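PDB 1NJH: protein yojF from Bacillus subtilis, which is of unknown function, belongs to the DUF1806 family and pairs with a second copy of itself through an antiparallel sheet that runs on across the interface. Local coordinates for residues Val55-Arg69 against Leu72-Thr85. Numbering follows the deposited sequence.
Sequences VTYHQAKIKGNGPYR and LKTEEGWIYAEGLT
Leu72 CD2 sits over the centre of the Tyr57 ring, 4.1 Å from the centroid and 7° off the ring normal, a CH-pi contact. The same methyl meets Ala60 CB at 3.6 Å. Tyr57 CG lies between its backbone N and carbonyl carbon (chi1 60°), which turns the ring over Leu72. The Tyr57 hydroxyl is hydrogen-bonded to the carbonyl of Leu16 in helix 9-18. Over one face of the His58 ring lies Lys73 O, which also accepts a hydrogen bond from His58 N at 3.0 Å, nearly in line with its C=O. His58 NE2 makes a weak bond to Thr74 O, and CE1 lies beside Lys73 CG. The Tyr68 ring has Gly66 N over one face, toward the rim, and Leu84 O at its edge. The Arg69 guanidinium has Lys63 CB over one face and a water at its edge, in plane. Tyr80 OH lies near that plane, 3.3 Å from Arg69 CD.

Strand 68-74 pairs with strands 45-63 and 78-89, giving two successive antiparallel hairpins. Gly83 and Leu84 both face Tyr68, a G1 beta bulge. Tyr68 O accepts a bond from Leu84 N and a weak one from Gly83 N. Gly83 N also donates to Glu82 OE1 at 2.6 Å, on the lone pair away from OE2. Glu82 OE1 and Tyr68 O, both acceptors, lie 3.0 Å apart, an approach the shared Gly83 N-H probably helps to offset. The water links Glu82 OE1 to Arg69 NH1. A leucine in place of Glu82 would probably cost Gly83 N its carboxylate bond, leaving the weak one, and cost the water that acceptor. Arg69 CD also touches the carboxylate, and the opposite charges, 4.7 Å apart from Arg69 NE to Glu82 OE2, probably attract without a direct salt bridge.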
# COMPACT_ATOMS: atom_id res chain seq x y z
N VAL A 55 -4.27 -7.50 -9.07
CA VAL A 55 -3.17 -7.20 -9.98
C VAL A 55 -2.63 -8.47 -10.62
O VAL A 55 -2.89 -9.59 -10.17
CB VAL A 55 -1.97 -6.55 -9.22
CG1 VAL A 55 -2.44 -5.37 -8.38
CG2 VAL A 55 -1.28 -7.58 -8.35
N THR A 56 -1.85 -8.27 -11.68
CA THR A 56 -1.19 -9.36 -12.38
C THR A 56 0.26 -8.89 -12.47
O THR A 56 0.52 -7.86 -13.07
CB THR A 56 -1.75 -9.54 -13.80
OG1 THR A 56 -3.11 -9.97 -13.73
CG2 THR A 56 -0.93 -10.57 -14.55
N TYR A 57 1.18 -9.61 -11.84
CA TYR A 57 2.58 -9.20 -11.94
C TYR A 57 3.35 -10.19 -12.80
O TYR A 57 3.07 -11.40 -12.78
CB TYR A 57 3.22 -9.07 -10.53
CG TYR A 57 3.23 -10.32 -9.68
CD1 TYR A 57 4.23 -11.28 -9.82
CD2 TYR A 57 2.29 -10.49 -8.65
CE1 TYR A 57 4.32 -12.37 -8.94
CE2 TYR A 57 2.37 -11.57 -7.77
CZ TYR A 57 3.38 -12.50 -7.92
OH TYR A 57 3.49 -13.55 -7.05
N HIS A 58 4.32 -9.69 -13.57
CA HIS A 58 5.09 -10.56 -14.46
C HIS A 58 6.52 -10.86 -14.02
O HIS A 58 7.15 -11.80 -14.52
CB HIS A 58 5.07 -10.00 -15.89
CG HIS A 58 5.19 -8.51 -15.98
ND1 HIS A 58 6.40 -7.86 -16.12
CD2 HIS A 58 4.25 -7.54 -15.95
CE1 HIS A 58 6.19 -6.56 -16.18
NE2 HIS A 58 4.89 -6.33 -16.07
N GLN A 59 7.04 -10.06 -13.10
CA GLN A 59 8.38 -10.28 -12.54
C GLN A 59 8.23 -10.09 -11.04
O GLN A 59 7.43 -9.25 -10.59
CB GLN A 59 9.40 -9.30 -13.12
CG GLN A 59 9.88 -9.68 -14.51
CD GLN A 59 10.65 -11.00 -14.52
OE1 GLN A 59 10.61 -11.74 -15.51
NE2 GLN A 59 11.36 -11.29 -13.44
N ALA A 60 8.97 -10.88 -10.27
CA ALA A 60 8.91 -10.82 -8.81
C ALA A 60 10.22 -11.28 -8.24
O ALA A 60 10.81 -12.25 -8.72
CB ALA A 60 7.76 -11.71 -8.30
N LYS A 61 10.69 -10.59 -7.21
CA LYS A 61 11.93 -10.97 -6.58
C LYS A 61 12.02 -10.61 -5.12
O LYS A 61 11.61 -9.52 -4.71
CB LYS A 61 13.10 -10.33 -7.33
CG LYS A 61 14.48 -10.71 -6.79
CD LYS A 61 15.57 -10.30 -7.77
CE LYS A 61 16.97 -10.64 -7.24
NZ LYS A 61 17.16 -12.10 -7.01
N ILE A 62 12.53 -11.54 -4.31
CA ILE A 62 12.75 -11.26 -2.90
C ILE A 62 14.26 -11.07 -2.81
O ILE A 62 15.02 -11.88 -3.35
CB ILE A 62 12.27 -12.40 -1.98
CG1 ILE A 62 12.69 -12.09 -0.54
CG2 ILE A 62 12.79 -13.75 -2.47
CD1 ILE A 62 12.01 -12.98 0.50
N LYS A 63 14.67 -9.99 -2.16
CA LYS A 63 16.10 -9.66 -2.01
C LYS A 63 16.49 -9.40 -0.57
O LYS A 63 15.65 -9.19 0.31
CB LYS A 63 16.45 -8.42 -2.84
CG LYS A 63 16.17 -8.54 -4.33
CD LYS A 63 16.63 -7.29 -5.07
CE LYS A 63 16.26 -7.35 -6.55
NZ LYS A 63 16.82 -6.22 -7.33
N GLY A 64 17.81 -9.39 -0.34
CA GLY A 64 18.32 -9.14 0.99
C GLY A 64 18.75 -10.43 1.67
O GLY A 64 18.59 -11.51 1.12
N ASN A 65 19.29 -10.30 2.88
CA ASN A 65 19.74 -11.46 3.63
C ASN A 65 19.08 -11.52 5.00
O ASN A 65 19.45 -12.34 5.85
CB ASN A 65 21.26 -11.43 3.79
CG ASN A 65 21.98 -11.55 2.46
OD1 ASN A 65 21.95 -12.61 1.82
ND2 ASN A 65 22.61 -10.47 2.02
N GLY A 66 18.09 -10.65 5.22
CA GLY A 66 17.39 -10.62 6.49
C GLY A 66 17.60 -9.34 7.27
O GLY A 66 18.71 -9.07 7.73
N PRO A 67 16.56 -8.49 7.39
CA PRO A 67 15.22 -8.69 6.83
C PRO A 67 15.26 -8.72 5.31
O PRO A 67 16.31 -8.49 4.71
CB PRO A 67 14.43 -7.50 7.37
CG PRO A 67 15.13 -7.21 8.68
CD PRO A 67 16.58 -7.31 8.27
N TYR A 68 14.12 -8.96 4.69
CA TYR A 68 14.04 -9.04 3.23
C TYR A 68 13.11 -8.02 2.61
O TYR A 68 12.33 -7.37 3.30
CB TYR A 68 13.58 -10.44 2.83
CG TYR A 68 14.47 -11.53 3.37
CD1 TYR A 68 15.57 -11.98 2.64
CD2 TYR A 68 14.23 -12.09 4.63
CE1 TYR A 68 16.41 -12.96 3.14
CE2 TYR A 68 15.07 -13.08 5.15
CZ TYR A 68 16.16 -13.51 4.40
OH TYR A 68 17.00 -14.48 4.90
N ARG A 69 13.24 -7.85 1.30
CA ARG A 69 12.39 -6.91 0.58
C ARG A 69 11.86 -7.60 -0.65
O ARG A 69 12.57 -8.30 -1.36
CB ARG A 69 13.16 -5.63 0.23
CG ARG A 69 14.47 -5.80 -0.49
CD ARG A 69 15.24 -4.48 -0.45
NE ARG A 69 16.38 -4.49 -1.36
CZ ARG A 69 17.52 -5.14 -1.14
NH1 ARG A 69 17.69 -5.82 -0.02
NH2 ARG A 69 18.48 -5.11 -2.05
N LEU A 72 7.36 -6.53 -6.79
CA LEU A 72 6.53 -7.19 -7.80
C LEU A 72 6.30 -6.17 -8.90
O LEU A 72 5.86 -5.06 -8.61
CB LEU A 72 5.16 -7.56 -7.19
CG LEU A 72 5.12 -8.35 -5.88
CD1 LEU A 72 3.66 -8.55 -5.47
CD2 LEU A 72 5.83 -9.70 -6.07
N LYS A 73 6.59 -6.52 -10.15
CA LYS A 73 6.36 -5.60 -11.25
C LYS A 73 5.00 -5.93 -11.86
O LYS A 73 4.83 -7.00 -12.46
CB LYS A 73 7.44 -5.74 -12.34
CG LYS A 73 7.27 -4.73 -13.46
CD LYS A 73 7.64 -3.33 -13.01
CE LYS A 73 7.26 -2.27 -14.04
NZ LYS A 73 5.80 -1.93 -14.11
N THR A 74 4.05 -5.02 -11.70
CA THR A 74 2.70 -5.25 -12.21
C THR A 74 2.56 -4.74 -13.63
O THR A 74 3.52 -4.21 -14.23
CB THR A 74 1.63 -4.56 -11.33
OG1 THR A 74 1.81 -3.14 -11.41
CG2 THR A 74 1.76 -4.99 -9.87
N GLU A 75 1.36 -4.91 -14.17
CA GLU A 75 1.02 -4.49 -15.52
C GLU A 75 1.62 -3.13 -15.83
O GLU A 75 2.35 -2.99 -16.81
CB GLU A 75 -0.51 -4.47 -15.68
CG GLU A 75 -1.15 -5.84 -15.53
CD GLU A 75 -2.67 -5.82 -15.63
OE1 GLU A 75 -3.32 -5.26 -14.72
OE2 GLU A 75 -3.21 -6.35 -16.62
N GLU A 76 1.34 -2.13 -15.01
CA GLU A 76 1.91 -0.81 -15.26
C GLU A 76 2.38 -0.09 -14.01
O GLU A 76 2.46 1.14 -13.98
CB GLU A 76 0.93 0.06 -16.06
CG GLU A 76 -0.50 0.06 -15.59
CD GLU A 76 -1.44 0.61 -16.66
OE1 GLU A 76 -1.05 1.56 -17.37
OE2 GLU A 76 -2.58 0.11 -16.77
N GLY A 77 2.72 -0.88 -12.99
CA GLY A 77 3.18 -0.31 -11.74
C GLY A 77 4.09 -1.23 -10.95
O GLY A 77 4.74 -2.14 -11.49
N TRP A 78 4.15 -0.98 -9.64
CA TRP A 78 5.00 -1.75 -8.75
C TRP A 78 4.37 -1.94 -7.38
O TRP A 78 3.59 -1.10 -6.94
CB TRP A 78 6.31 -1.01 -8.50
CG TRP A 78 7.01 -0.50 -9.70
CD1 TRP A 78 6.62 0.53 -10.51
CD2 TRP A 78 8.25 -0.98 -10.23
NE1 TRP A 78 7.53 0.72 -11.52
CE2 TRP A 78 8.55 -0.20 -11.36
CE3 TRP A 78 9.13 -1.99 -9.85
CZ2 TRP A 78 9.70 -0.40 -12.13
CZ3 TRP A 78 10.28 -2.20 -10.61
CH2 TRP A 78 10.55 -1.40 -11.74
N ILE A 79 4.74 -3.04 -6.72
CA ILE A 79 4.32 -3.31 -5.36
C ILE A 79 5.63 -3.67 -4.68
O ILE A 79 6.39 -4.53 -5.16
CB ILE A 79 3.33 -4.47 -5.26
CG1 ILE A 79 2.02 -4.06 -5.92
CG2 ILE A 79 3.15 -4.86 -3.79
CD1 ILE A 79 0.97 -5.15 -5.89
N TYR A 80 5.93 -2.98 -3.59
CA TYR A 80 7.18 -3.19 -2.90
C TYR A 80 7.00 -3.15 -1.38
O TYR A 80 6.23 -2.34 -0.85
CB TYR A 80 8.14 -2.09 -3.35
CG TYR A 80 9.47 -2.06 -2.66
CD1 TYR A 80 10.51 -2.91 -3.05
CD2 TYR A 80 9.71 -1.16 -1.62
CE1 TYR A 80 11.75 -2.85 -2.41
CE2 TYR A 80 10.94 -1.09 -0.99
CZ TYR A 80 11.96 -1.94 -1.39
OH TYR A 80 13.18 -1.87 -0.74
N ALA A 81 7.67 -4.07 -0.69
CA ALA A 81 7.59 -4.16 0.77
C ALA A 81 8.99 -4.47 1.31
O ALA A 81 9.65 -5.40 0.84
CB ALA A 81 6.61 -5.26 1.20
N GLU A 82 9.42 -3.71 2.31
CA GLU A 82 10.73 -3.93 2.94
C GLU A 82 10.53 -4.25 4.42
O GLU A 82 9.56 -3.81 5.03
CB GLU A 82 11.59 -2.67 2.80
CG GLU A 82 12.78 -2.57 3.77
CD GLU A 82 13.90 -3.54 3.44
OE1 GLU A 82 13.79 -4.74 3.77
OE2 GLU A 82 14.90 -3.09 2.84
N GLY A 83 11.46 -5.01 5.00
CA GLY A 83 11.37 -5.36 6.40
C GLY A 83 10.69 -6.68 6.69
O GLY A 83 10.31 -6.94 7.83
N LEU A 84 10.53 -7.51 5.67
CA LEU A 84 9.89 -8.81 5.85
C LEU A 84 10.85 -9.81 6.49
O LEU A 84 12.01 -9.93 6.06
CB LEU A 84 9.42 -9.34 4.49
CG LEU A 84 8.39 -8.43 3.81
CD1 LEU A 84 8.15 -8.92 2.39
CD2 LEU A 84 7.07 -8.39 4.60
N THR A 85 10.38 -10.53 7.50
CA THR A 85 11.23 -11.52 8.18
C THR A 85 10.63 -12.91 8.30
O THR A 85 11.36 -13.89 8.46
CB THR A 85 11.59 -11.06 9.62
OG1 THR A 85 10.39 -10.91 10.38
CG2 THR A 85 12.35 -9.74 9.59
O HOH W 1 -1.73 -5.15 -12.54
O HOH W 2 16.19 -5.93 2.59